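Local coordinates for protein digeranylgeranylglycerophospholipid reductase (PDB 4OPD) that uses FAD to hydrogenate the geranylgeranyl chains of archaeal glycerophospholipids, turning unsaturated archaeols into saturated ones during membrane lipid biosynthesis, at residues T86-N91 / K368-K373; D201-F206 / W218-G223. All coordinates share one frame; numbering follows the deposited sequence.

Contact 1. Residues T86-N91 / K368-K373. With GRG (geranylgeranyl diphosphate), chain F; GRG (geranylgeranyl diphosphate), chain D.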
ATOM      1  N   THR A  86      15.646  22.609   4.731  1.00 18.33           N
ATOM      2  CA  THR A  86      14.261  22.833   5.118  1.00 14.87           C
ATOM      3  C   THR A  86      13.608  21.558   5.616  1.00 18.08           C
ATOM      4  O   THR A  86      13.552  20.566   4.896  1.00 17.55           O
ATOM      5  CB  THR A  86      13.437  23.381   3.953  1.00 20.90           C
ATOM      6  OG1 THR A  86      14.050  24.581   3.469  1.00 16.49           O
ATOM      7  CG2 THR A  86      12.031  23.694   4.422  1.00 20.56           C
ATOM      8  N   VAL A  87      13.087  21.597   6.839  1.00 15.46           N
ATOM      9  CA  VAL A  87      12.400  20.433   7.408  1.00 19.48           C
ATOM     10  C   VAL A  87      10.967  20.786   7.764  1.00 26.44           C
ATOM     11  O   VAL A  87      10.729  21.746   8.494  1.00 24.44           O
ATOM     12  CB  VAL A  87      13.107  19.921   8.670  1.00 22.02           C
ATOM     13  CG1 VAL A  87      12.315  18.776   9.303  1.00 17.25           C
ATOM     14  CG2 VAL A  87      14.516  19.494   8.333  1.00 27.01           C
ATOM     15  N   TRP A  88      10.018  20.017   7.243  1.00 18.03           N
ATOM     16  CA  TRP A  88       8.618  20.205   7.585  1.00 22.77           C
ATOM     17  C   TRP A  88       8.173  19.138   8.562  1.00 27.52           C
ATOM     18  O   TRP A  88       8.483  17.965   8.382  1.00 26.96           O
ATOM     19  CB  TRP A  88       7.746  20.159   6.338  1.00 17.61           C
ATOM     20  CG  TRP A  88       7.829  21.403   5.501  1.00 20.89           C
ATOM     21  CD1 TRP A  88       8.411  22.592   5.840  1.00 27.16           C
ATOM     22  CD2 TRP A  88       7.318  21.564   4.178  1.00 21.22           C
ATOM     23  NE1 TRP A  88       8.283  23.491   4.801  1.00 28.84           N
ATOM     24  CE2 TRP A  88       7.616  22.879   3.770  1.00 24.59           C
ATOM     25  CE3 TRP A  88       6.631  20.721   3.298  1.00 20.62           C
ATOM     26  CZ2 TRP A  88       7.253  23.369   2.522  1.00 28.23           C
ATOM     27  CZ3 TRP A  88       6.272  21.209   2.058  1.00 23.99           C
ATOM     28  CH2 TRP A  88       6.586  22.524   1.683  1.00 25.01           C
ATOM     29  N   THR A  89       7.455  19.548   9.602  1.00 25.09           N
ATOM     30  CA  THR A  89       6.977  18.603  10.603  1.00 28.74           C
ATOM     31  C   THR A  89       5.469  18.397  10.480  1.00 29.42           C
ATOM     32  O   THR A  89       4.713  19.356  10.329  1.00 30.70           O
ATOM     33  CB  THR A  89       7.318  19.079  12.033  1.00 29.26           C
ATOM     34  OG1 THR A  89       8.737  19.231  12.157  1.00 29.89           O
ATOM     35  CG2 THR A  89       6.827  18.065  13.066  1.00 27.14           C
ATOM     36  N   VAL A  90       5.037  17.139  10.506  1.00 26.37           N
ATOM     37  CA  VAL A  90       3.612  16.839  10.578  1.00 32.33           C
ATOM     38  C   VAL A  90       3.380  15.955  11.792  1.00 24.45           C
ATOM     39  O   VAL A  90       3.975  14.893  11.920  1.00 33.29           O
ATOM     40  CB  VAL A  90       3.071  16.157   9.286  1.00 41.12           C
ATOM     41  CG1 VAL A  90       3.070  17.138   8.123  1.00 43.67           C
ATOM     42  CG2 VAL A  90       3.883  14.926   8.928  1.00 45.82           C
ATOM     43  N   ASN A  91       2.538  16.417  12.706  1.00 24.52           N
ATOM     44  CA  ASN A  91       2.263  15.667  13.920  1.00 27.00           C
ATOM     45  C   ASN A  91       1.090  14.716  13.710  1.00 34.11           C
ATOM     46  O   ASN A  91       0.146  15.029  12.980  1.00 32.13           O
ATOM     47  CB  ASN A  91       1.987  16.616  15.089  1.00 30.31           C
ATOM     48  CG  ASN A  91       3.136  17.575  15.346  1.00 33.59           C
ATOM     49  OD1 ASN A  91       2.928  18.769  15.555  1.00 43.80           O
ATOM     50  ND2 ASN A  91       4.355  17.056  15.326  1.00 29.07           N
ATOM     51  N   LYS A 368      11.810  25.775   0.738  1.00 19.50           N
ATOM     52  CA  LYS A 368      12.408  26.939   1.412  1.00 21.95           C
ATOM     53  C   LYS A 368      11.516  28.173   1.330  1.00 24.90           C
ATOM     54  O   LYS A 368      11.401  28.928   2.308  1.00 25.17           O
ATOM     55  CB  LYS A 368      13.785  27.253   0.829  1.00 20.75           C
ATOM     56  CG  LYS A 368      14.393  28.557   1.335  1.00 29.14           C
ATOM     57  CD  LYS A 368      15.883  28.607   1.058  1.00 33.48           C
ATOM     58  CE  LYS A 368      16.652  27.706   2.019  1.00 32.73           C
ATOM     59  NZ  LYS A 368      18.083  27.599   1.621  1.00 28.52           N
ATOM     60  N   LYS A 369      10.883  28.375   0.172  1.00 20.80           N
ATOM     61  CA  LYS A 369       9.977  29.510  -0.027  1.00 31.20           C
ATOM     62  C   LYS A 369       8.590  29.289   0.591  1.00 28.66           C
ATOM     63  O   LYS A 369       7.721  30.143   0.456  1.00 27.42           O
ATOM     64  CB  LYS A 369       9.810  29.820  -1.522  1.00 31.77           C
ATOM     65  CG  LYS A 369      11.078  30.270  -2.226  1.00 31.82           C
ATOM     66  CD  LYS A 369      11.531  31.644  -1.757  1.00 45.08           C
ATOM     67  CE  LYS A 369      12.829  32.060  -2.446  1.00 53.85           C
ATOM     68  NZ  LYS A 369      13.219  33.478  -2.184  1.00 61.13           N
ATOM     69  N   LYS A 370       8.392  28.148   1.250  1.00 21.55           N
ATOM     70  CA  LYS A 370       7.126  27.827   1.916  1.00 26.64           C
ATOM     71  C   LYS A 370       5.951  27.823   0.942  1.00 29.12           C
ATOM     72  O   LYS A 370       4.897  28.401   1.207  1.00 29.47           O
ATOM     73  CB  LYS A 370       6.850  28.811   3.060  1.00 29.08           C
ATOM     74  CG  LYS A 370       7.748  28.611   4.272  1.00 46.50           C
ATOM     75  CD  LYS A 370       7.594  27.200   4.848  1.00 55.23           C
ATOM     76  CE  LYS A 370       6.150  26.911   5.248  1.00 56.05           C
ATOM     77  NZ  LYS A 370       6.028  25.658   6.037  1.00 63.13           N
ATOM     78  N   ILE A 371       6.152  27.149  -0.181  1.00 20.15           N
ATOM     79  CA  ILE A 371       5.158  27.046  -1.237  1.00 22.99           C
ATOM     80  C   ILE A 371       3.802  26.569  -0.694  1.00 27.55           C
ATOM     81  O   ILE A 371       2.748  26.947  -1.219  1.00 22.89           O
ATOM     82  CB  ILE A 371       5.694  26.108  -2.344  1.00 24.25           C
ATOM     83  CG1 ILE A 371       4.885  26.229  -3.630  1.00 27.90           C
ATOM     84  CG2 ILE A 371       5.794  24.656  -1.851  1.00 26.20           C
ATOM     85  CD1 ILE A 371       5.446  25.371  -4.730  1.00 22.71           C
ATOM     86  N   ILE A 372       3.846  25.752   0.363  1.00 22.63           N
ATOM     87  CA  ILE A 372       2.669  25.392   1.151  1.00 21.24           C
ATOM     88  C   ILE A 372       3.029  25.450   2.621  1.00 31.07           C
ATOM     89  O   ILE A 372       4.206  25.388   2.977  1.00 31.87           O
ATOM     90  CB  ILE A 372       2.133  23.969   0.834  1.00 27.16           C
ATOM     91  CG1 ILE A 372       3.222  22.921   1.045  1.00 31.81           C
ATOM     92  CG2 ILE A 372       1.600  23.901  -0.574  1.00 30.75           C
ATOM     93  CD1 ILE A 372       2.715  21.486   1.059  1.00 31.52           C
ATOM     94  N   LYS A 373       2.026  25.576   3.479  1.00 28.11           N
ATOM     95  CA  LYS A 373       2.277  25.465   4.905  1.00 34.16           C
ATOM     96  C   LYS A 373       2.472  23.989   5.249  1.00 39.12           C
ATOM     97  O   LYS A 373       1.922  23.119   4.574  1.00 32.95           O
ATOM     98  CB  LYS A 373       1.131  26.061   5.715  1.00 42.09           C
ATOM     99  CG  LYS A 373       0.871  27.524   5.430  1.00 47.86           C
ATOM    100  CD  LYS A 373      -0.298  28.026   6.257  1.00 56.06           C
ATOM    101  CE  LYS A 373      -0.569  29.493   5.994  1.00 60.73           C
ATOM    102  NZ  LYS A 373      -1.747  29.969   6.767  1.00 67.37           N
TER
HETATM  103  C20 GRG F 504       6.753  20.497  -1.449  0.90 48.10           C
HETATM  104  C19 GRG F 504       8.037  20.856  -3.702  0.90 43.79           C
HETATM  105  C18 GRG F 504       6.755  20.920  -2.900  0.90 44.08           C
HETATM  106  C17 GRG F 504       5.616  21.361  -3.463  0.90 40.12           C
HETATM  107  C16 GRG F 504       4.334  21.449  -2.661  0.90 42.61           C
HETATM  108  C14 GRG F 504       0.865  21.994  -3.401  0.90 32.71           C
HETATM  109  C13 GRG F 504       1.867  20.960  -2.940  0.90 31.24           C
HETATM  110  C15 GRG F 504       3.248  20.926  -3.552  0.90 34.78           C
HETATM  111  C12 GRG F 504       1.528  20.028  -2.025  0.90 28.20           C
HETATM  112  C11 GRG F 504       0.143  19.956  -1.420  0.90 27.49           C
HETATM  113  C9  GRG F 504      -0.660  18.987  -2.280  0.90 23.10           C
HETATM  114  C8  GRG F 504      -0.762  17.622  -1.616  0.90 25.20           C
HETATM  115  C10 GRG F 504      -1.770  16.639  -2.174  0.90 23.98           C
HETATM  116  C7  GRG F 504       0.017  17.287  -0.558  0.90 30.72           C
HETATM  117  C6  GRG F 504      -0.075  15.968   0.203  0.90 33.04           C
HETATM  118  C5  GRG F 504       0.566  14.767  -0.423  0.90 41.34           C
HETATM  119  C3  GRG F 504       0.562  13.671   0.626  0.90 35.18           C
HETATM  120  C4  GRG F 504       1.466  13.797   1.829  0.90 25.61           C
HETATM  121  C2  GRG F 504      -0.226  12.581   0.500  0.90 31.65           C
HETATM  122  C1  GRG F 504      -0.180  11.488   1.556  0.90 29.09           C
HETATM  123  O1  GRG F 504      -1.411  10.809   1.661  0.90 20.39           O
HETATM  124  C20 GRG D 502       8.638   3.702   3.907  0.90 17.16           C
HETATM  125  C19 GRG D 502       7.599   2.756   1.702  0.90 12.85           C
HETATM  126  C18 GRG D 502       7.430   3.453   3.033  0.90 24.22           C
HETATM  127  C17 GRG D 502       6.208   3.847   3.447  0.90 26.50           C
HETATM  128  C16 GRG D 502       6.038   4.551   4.775  0.90 18.25           C
HETATM  129  C14 GRG D 502       5.093   7.297   5.808  0.90 22.24           C
HETATM  130  C13 GRG D 502       4.459   5.947   6.064  0.90 23.98           C
HETATM  131  C15 GRG D 502       4.569   4.858   5.017  0.90 22.42           C
HETATM  132  C12 GRG D 502       3.810   5.685   7.215  0.90 22.15           C
HETATM  133  C11 GRG D 502       3.657   6.680   8.345  0.90 21.16           C
HETATM  134  C9  GRG D 502       2.543   6.177   9.236  0.90 23.21           C
HETATM  135  C8  GRG D 502       2.529   6.917  10.549  0.90 22.32           C
HETATM  136  C10 GRG D 502       3.388   6.454  11.707  0.90 18.97           C
HETATM  137  C7  GRG D 502       1.745   7.999  10.692  0.90 24.70           C
HETATM  138  C6  GRG D 502       1.742   8.738  12.010  0.90 33.72           C
HETATM  139  C5  GRG D 502       2.247  10.142  11.766  0.90 37.63           C
HETATM  140  C3  GRG D 502       1.101  11.014  11.296  0.90 37.11           C
HETATM  141  C4  GRG D 502       1.396  12.384  10.731  0.90 25.02           C
HETATM  142  C2  GRG D 502      -0.176  10.574  11.384  0.90 44.19           C
HETATM  143  C1  GRG D 502      -1.324  11.441  10.917  0.90 55.91           C
HETATM  144  O1  GRG D 502      -2.541  10.775  11.165  0.90 63.34           O
HETATM  145  PA  GRG D 502      -3.724  11.614  11.795  0.90103.60           P
HETATM  146  O1A GRG D 502      -4.724  11.966  10.717  0.90107.53           O
HETATM  147  O3A GRG D 502      -3.122  12.948  12.411  0.90123.42           O
HETATM  148  O2A GRG D 502      -4.397  10.795  12.872  0.90 98.54           O
HETATM  149  PB  GRG D 502      -3.741  13.756  13.627  0.90 85.71           P
HETATM  150  O1B GRG D 502      -2.989  15.062  13.792  0.90 75.81           O
HETATM  151  O2B GRG D 502      -5.202  14.049  13.357  0.90 86.16           O
HETATM  152  O3B GRG D 502      -3.611  12.921  14.886  0.90 85.56           O

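Contact 2. Residues D201-F206 / W218-G223. With GRG (geranylgeranyl diphosphate), chain D.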
ATOM      1  N   ASP A 201      10.761   9.736  18.617  1.00 20.96           N
ATOM      2  CA  ASP A 201       9.347   9.488  18.361  1.00 24.93           C
ATOM      3  C   ASP A 201       8.909  10.096  17.024  1.00 26.02           C
ATOM      4  O   ASP A 201       7.722  10.087  16.682  1.00 24.00           O
ATOM      5  CB  ASP A 201       8.478  10.011  19.516  1.00 29.54           C
ATOM      6  CG  ASP A 201       8.716  11.483  19.841  1.00 28.84           C
ATOM      7  OD1 ASP A 201       9.794  12.037  19.539  1.00 22.63           O
ATOM      8  OD2 ASP A 201       7.799  12.089  20.431  1.00 27.52           O
ATOM      9  N   TYR A 202       9.875  10.598  16.257  1.00 23.82           N
ATOM     10  CA  TYR A 202       9.579  11.166  14.944  1.00 21.84           C
ATOM     11  C   TYR A 202      10.252  10.393  13.812  1.00 21.63           C
ATOM     12  O   TYR A 202      11.463  10.154  13.840  1.00 15.66           O
ATOM     13  CB  TYR A 202       9.989  12.641  14.900  1.00 23.53           C
ATOM     14  CG  TYR A 202       8.938  13.533  15.515  1.00 23.43           C
ATOM     15  CD1 TYR A 202       8.858  13.694  16.891  1.00 24.60           C
ATOM     16  CD2 TYR A 202       8.006  14.192  14.719  1.00 23.71           C
ATOM     17  CE1 TYR A 202       7.887  14.495  17.459  1.00 31.32           C
ATOM     18  CE2 TYR A 202       7.028  14.992  15.277  1.00 22.96           C
ATOM     19  CZ  TYR A 202       6.976  15.138  16.645  1.00 28.94           C
ATOM     20  OH  TYR A 202       6.007  15.930  17.200  1.00 33.86           O
ATOM     21  N   LEU A 203       9.454   9.996  12.823  1.00 15.26           N
ATOM     22  CA  LEU A 203       9.999   9.422  11.608  1.00 13.73           C
ATOM     23  C   LEU A 203      10.711  10.493  10.797  1.00 16.31           C
ATOM     24  O   LEU A 203      10.349  11.668  10.848  1.00 19.79           O
ATOM     25  CB  LEU A 203       8.890   8.791  10.748  1.00 16.43           C
ATOM     26  CG  LEU A 203       8.036   7.683  11.360  1.00 18.31           C
ATOM     27  CD1 LEU A 203       7.146   7.041  10.286  1.00 17.72           C
ATOM     28  CD2 LEU A 203       8.917   6.635  12.002  1.00 15.99           C
ATOM     29  N   ARG A 204      11.708  10.083  10.025  1.00 15.12           N
ATOM     30  CA  ARG A 204      12.367  11.002   9.121  1.00 13.43           C
ATOM     31  C   ARG A 204      12.216  10.506   7.699  1.00 14.35           C
ATOM     32  O   ARG A 204      12.433   9.330   7.407  1.00 16.45           O
ATOM     33  CB  ARG A 204      13.839  11.165   9.497  1.00 20.40           C
ATOM     34  CG  ARG A 204      14.053  11.564  10.965  1.00 17.67           C
ATOM     35  CD  ARG A 204      15.526  11.542  11.308  1.00 24.49           C
ATOM     36  NE  ARG A 204      15.758  11.538  12.749  1.00 22.14           N
ATOM     37  CZ  ARG A 204      16.965  11.453  13.292  1.00 27.51           C
ATOM     38  NH1 ARG A 204      18.030  11.392  12.501  1.00 23.08           N
ATOM     39  NH2 ARG A 204      17.112  11.438  14.615  1.00 28.78           N
ATOM     40  N   ILE A 205      11.788  11.406   6.821  1.00 14.27           N
ATOM     41  CA  ILE A 205      11.665  11.115   5.399  1.00 12.83           C
ATOM     42  C   ILE A 205      12.493  12.139   4.631  1.00 15.62           C
ATOM     43  O   ILE A 205      12.395  13.348   4.881  1.00 16.47           O
ATOM     44  CB  ILE A 205      10.195  11.152   4.945  1.00 19.04           C
ATOM     45  CG1 ILE A 205       9.434   9.963   5.548  1.00 17.18           C
ATOM     46  CG2 ILE A 205      10.083  11.139   3.405  1.00 14.06           C
ATOM     47  CD1 ILE A 205       7.967   9.998   5.229  1.00 17.03           C
ATOM     48  N   PHE A 206      13.349  11.655   3.734  1.00 14.40           N
ATOM     49  CA  PHE A 206      14.292  12.535   3.034  1.00 12.97           C
ATOM     50  C   PHE A 206      14.043  12.501   1.536  1.00 16.03           C
ATOM     51  O   PHE A 206      14.333  11.493   0.893  1.00 14.29           O
ATOM     52  CB  PHE A 206      15.748  12.122   3.285  1.00 12.86           C
ATOM     53  CG  PHE A 206      16.136  12.031   4.741  1.00 17.31           C
ATOM     54  CD1 PHE A 206      16.668  13.122   5.403  1.00 19.46           C
ATOM     55  CD2 PHE A 206      16.007  10.837   5.431  1.00 20.70           C
ATOM     56  CE1 PHE A 206      17.042  13.036   6.740  1.00 21.04           C
ATOM     57  CE2 PHE A 206      16.380  10.742   6.770  1.00 16.23           C
ATOM     58  CZ  PHE A 206      16.894  11.834   7.418  1.00 17.61           C
ATOM     59  N   TRP A 218      14.469   6.960   4.060  1.00 13.40           N
ATOM     60  CA  TRP A 218      13.830   7.129   5.355  1.00 14.63           C
ATOM     61  C   TRP A 218      14.672   6.609   6.517  1.00 16.84           C
ATOM     62  O   TRP A 218      15.573   5.794   6.361  1.00 17.98           O
ATOM     63  CB  TRP A 218      12.452   6.450   5.375  1.00 12.42           C
ATOM     64  CG  TRP A 218      12.443   4.933   5.387  1.00 13.65           C
ATOM     65  CD1 TRP A 218      12.571   4.117   6.478  1.00 16.38           C
ATOM     66  CD2 TRP A 218      12.228   4.068   4.264  1.00 13.08           C
ATOM     67  NE1 TRP A 218      12.477   2.800   6.097  1.00 15.07           N
ATOM     68  CE2 TRP A 218      12.262   2.742   4.745  1.00 17.93           C
ATOM     69  CE3 TRP A 218      12.016   4.285   2.894  1.00 14.95           C
ATOM     70  CZ2 TRP A 218      12.105   1.639   3.906  1.00 18.67           C
ATOM     71  CZ3 TRP A 218      11.854   3.190   2.065  1.00 12.18           C
ATOM     72  CH2 TRP A 218      11.899   1.881   2.572  1.00 16.38           C
ATOM     73  N   TYR A 219      14.303   7.079   7.691  1.00 14.52           N
ATOM     74  CA  TYR A 219      14.987   6.791   8.923  1.00 17.72           C
ATOM     75  C   TYR A 219      13.887   6.737   9.972  1.00 17.82           C
ATOM     76  O   TYR A 219      13.438   7.773  10.462  1.00 19.45           O
ATOM     77  CB  TYR A 219      16.028   7.876   9.183  1.00 13.21           C
ATOM     78  CG  TYR A 219      16.861   7.735  10.433  1.00 14.64           C
ATOM     79  CD1 TYR A 219      16.342   8.069  11.668  1.00 16.67           C
ATOM     80  CD2 TYR A 219      18.190   7.309  10.365  1.00 15.02           C
ATOM     81  CE1 TYR A 219      17.116   7.968  12.824  1.00 18.68           C
ATOM     82  CE2 TYR A 219      18.973   7.208  11.520  1.00 23.44           C
ATOM     83  CZ  TYR A 219      18.422   7.546  12.739  1.00 22.93           C
ATOM     84  OH  TYR A 219      19.166   7.460  13.901  1.00 28.82           O
ATOM     85  N   PHE A 220      13.418   5.519  10.252  1.00 16.79           N
ATOM     86  CA  PHE A 220      12.263   5.264  11.115  1.00 14.99           C
ATOM     87  C   PHE A 220      12.739   4.649  12.438  1.00 17.50           C
ATOM     88  O   PHE A 220      13.015   3.448  12.486  1.00 21.58           O
ATOM     89  CB  PHE A 220      11.268   4.290  10.447  1.00 15.30           C
ATOM     90  CG  PHE A 220      10.491   4.865   9.295  1.00 14.95           C
ATOM     91  CD1 PHE A 220      10.681   6.173   8.864  1.00 13.65           C
ATOM     92  CD2 PHE A 220       9.542   4.081   8.644  1.00 15.60           C
ATOM     93  CE1 PHE A 220       9.943   6.676   7.794  1.00 18.53           C
ATOM     94  CE2 PHE A 220       8.808   4.585   7.587  1.00 15.13           C
ATOM     95  CZ  PHE A 220       9.003   5.880   7.166  1.00 15.06           C
ATOM     96  N   PRO A 221      12.848   5.453  13.512  1.00 18.78           N
ATOM     97  CA  PRO A 221      13.342   4.886  14.776  1.00 23.16           C
ATOM     98  C   PRO A 221      12.436   3.780  15.332  1.00 25.07           C
ATOM     99  O   PRO A 221      11.211   3.922  15.321  1.00 23.78           O
ATOM    100  CB  PRO A 221      13.374   6.101  15.720  1.00 18.92           C
ATOM    101  CG  PRO A 221      13.546   7.292  14.796  1.00 16.55           C
ATOM    102  CD  PRO A 221      12.710   6.923  13.577  1.00 15.34           C
ATOM    103  N   LYS A 222      13.041   2.690  15.791  1.00 23.19           N
ATOM    104  CA  LYS A 222      12.307   1.617  16.458  1.00 25.41           C
ATOM    105  C   LYS A 222      12.624   1.595  17.951  1.00 29.64           C
ATOM    106  O   LYS A 222      12.264   0.659  18.664  1.00 26.58           O
ATOM    107  CB  LYS A 222      12.642   0.262  15.830  1.00 27.35           C
ATOM    108  CG  LYS A 222      11.969  -0.002  14.478  1.00 26.04           C
ATOM    109  CD  LYS A 222      12.365  -1.381  13.959  1.00 22.64           C
ATOM    110  CE  LYS A 222      11.529  -1.798  12.755  1.00 31.78           C
ATOM    111  NZ  LYS A 222      10.211  -2.324  13.182  1.00 25.85           N
ATOM    112  N   GLY A 223      13.303   2.637  18.416  1.00 21.36           N
ATOM    113  CA  GLY A 223      13.724   2.726  19.805  1.00 23.04           C
ATOM    114  C   GLY A 223      14.713   3.866  19.906  1.00 25.30           C
ATOM    115  O   GLY A 223      14.935   4.562  18.915  1.00 23.87           O
TER
HETATM  116  C20 GRG D 502       8.638   3.702   3.907  0.90 17.16           C
HETATM  117  C19 GRG D 502       7.599   2.756   1.702  0.90 12.85           C
HETATM  118  C18 GRG D 502       7.430   3.453   3.033  0.90 24.22           C
HETATM  119  C17 GRG D 502       6.208   3.847   3.447  0.90 26.50           C
HETATM  120  C16 GRG D 502       6.038   4.551   4.775  0.90 18.25           C
HETATM  121  C14 GRG D 502       5.093   7.297   5.808  0.90 22.24           C
HETATM  122  C13 GRG D 502       4.459   5.947   6.064  0.90 23.98           C
HETATM  123  C15 GRG D 502       4.569   4.858   5.017  0.90 22.42           C
HETATM  124  C12 GRG D 502       3.810   5.685   7.215  0.90 22.15           C
HETATM  125  C11 GRG D 502       3.657   6.680   8.345  0.90 21.16           C
HETATM  126  C9  GRG D 502       2.543   6.177   9.236  0.90 23.21           C
HETATM  127  C8  GRG D 502       2.529   6.917  10.549  0.90 22.32           C
HETATM  128  C10 GRG D 502       3.388   6.454  11.707  0.90 18.97           C
HETATM  129  C7  GRG D 502       1.745   7.999  10.692  0.90 24.70           C
HETATM  130  C6  GRG D 502       1.742   8.738  12.010  0.90 33.72           C
HETATM  131  C5  GRG D 502       2.247  10.142  11.766  0.90 37.63           C
HETATM  132  C3  GRG D 502       1.101  11.014  11.296  0.90 37.11           C
HETATM  133  C4  GRG D 502       1.396  12.384  10.731  0.90 25.02           C
HETATM  134  C2  GRG D 502      -0.176  10.574  11.384  0.90 44.19           C
HETATM  135  C1  GRG D 502      -1.324  11.441  10.917  0.90 55.91           C
HETATM  136  O1  GRG D 502      -2.541  10.775  11.165  0.90 63.34           O
HETATM  137  PA  GRG D 502      -3.724  11.614  11.795  0.90103.60           P
HETATM  138  O1A GRG D 502      -4.724  11.966  10.717  0.90107.53           O
HETATM  139  O3A GRG D 502      -3.122  12.948  12.411  0.90123.42           O
HETATM  140  O2A GRG D 502      -4.397  10.795  12.872  0.90 98.54           O
HETATM  141  PB  GRG D 502      -3.741  13.756  13.627  0.90 85.71           P
HETATM  142  O1B GRG D 502      -2.989  15.062  13.792  0.90 75.81           O
HETATM  143  O2B GRG D 502      -5.202  14.049  13.357  0.90 86.16           O
HETATM  144  O3B GRG D 502      -3.611  12.921  14.886  0.90 85.56           O

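Contact 1. Residues T86-N91 / K368-K373
The indole of W88, on strand 87-97, reaches across to the loop that joins helix 360-368 to helix 374-383, and its two ends meet different chemistry. With CG anti to the carbonyl carbon (chi1 -75°), the ring is carried toward I371 and I372, its six-membered end leading. There CH2 lies 3.4 Å from I372 CG1, the two side chains crossing at about a right angle. I372 holds CG1 between its backbone N and carbonyl carbon (chi1 57°), which brings CG1 up to the indole, puts CD1 between indole and lipid (chain F) and turns CG2 to the lipid. I371 adds a looser touch at the ring edge, its CG2 4.2 Å from W88 CH2. At the pyrrole end K370 slides past the indole in the opposite direction; its chain is bent at chi2 and chi3, bringing NZ to 3.4 Å from W88 NE1. Both are donors, so no hydrogen bond forms. K370 has positive phi and ends helix 360-368 in a Schellman motif, the turn from which the loop leads on to the isoleucines. Farther back, T86 OG1 sits 3.5 Å from K368 CA, and K368, bent at chi3, reaches Q85, beside T86, for a hydrogen bond from NZ. One geranylgeranyl diphosphate (chain F) threads the apolar side: its C20 is 3.6 Å from W88 CZ3, its C16 lies equally near I371 CG2, and its C14 is 3.5 Å from I372 CG2. L377 of helix 374-383 also packs on W88 and I372. No hydrogen bond joins the segments; apolar packing round W88 does most of the joining, with a T89 N to E374 bond at its margin, and the indole and isoleucines give an isoprenoid tail a greasy wall while lysines occupy the outer side.

Contact 2. Residues D201-F206 / W218-G223
R204 and Y219 form an antiparallel hydrogen-bonded pair in the hairpin of strands 202-206 and 216-221: R204 N gives to Y219 O, and Y219 N to R204 O, both at 2.9 Å and slightly bent, with N-H...O angles of 150° or a little more. R204 O also receives a CA-H...O contact from W218, at 3.3 Å from W218 CA, so this carbonyl has two partners. The side chains of the pair run side by side. The extended arginine lays its guanidinium over one face of the Y219 ring, the planes 16° apart, with R204 CZ 3.5 Å from Y219 CE1. Their polar ends are anchored elsewhere: R204 NH2 bonds to E198 O and Y219 OH to D256. On the other face of the hairpin, the F220 ring is sandwiched. L203 CD1 makes a CH-pi contact 3.7 Å from its centroid, nearly on the ring normal, and W218 CD1 covers the opposite face. CG of W218 stands between backbone N and carbonyl carbon (chi1 72°), which places the indole there; its NE1 is satisfied by N228. C20 of a geranylgeranyl diphosphate (chain D) lies over a face of this indole, 3.6 Å from W218 CE3, and the reduced flavin touches W218 and F220. The hairpin thus spends its polar groups on backbone pairing and outside anchors, leaving an aromatic, apolar surface to meet isoprenoid and flavin.

Contacts 1 and 2 lie about 17 Å apart, centre to centre. Both reach the same eight-stranded mixed sheet, contact 1 with strand 87-97 alone and contact 2 with both of its strands. Strand 70-80 runs between them, hydrogen-bonded through its backbone to strand 87-97 on one side and to strand 202-206 on the other. Along the chain, 86-91 comes first, the hairpin follows, and 368-373 comes last, within the helical C-terminal part. The contacts also meet directly, T89 CG2 lying 3.8 Å from Y202 CE2. Both reach the geranylgeranyl diphosphate of chain D: V90 and N91 near its head-group half, W218 and F220 at its tail. The hairpin thus lies where lipid and flavin meet, whereas the late loop lines a second lipid, of chain F.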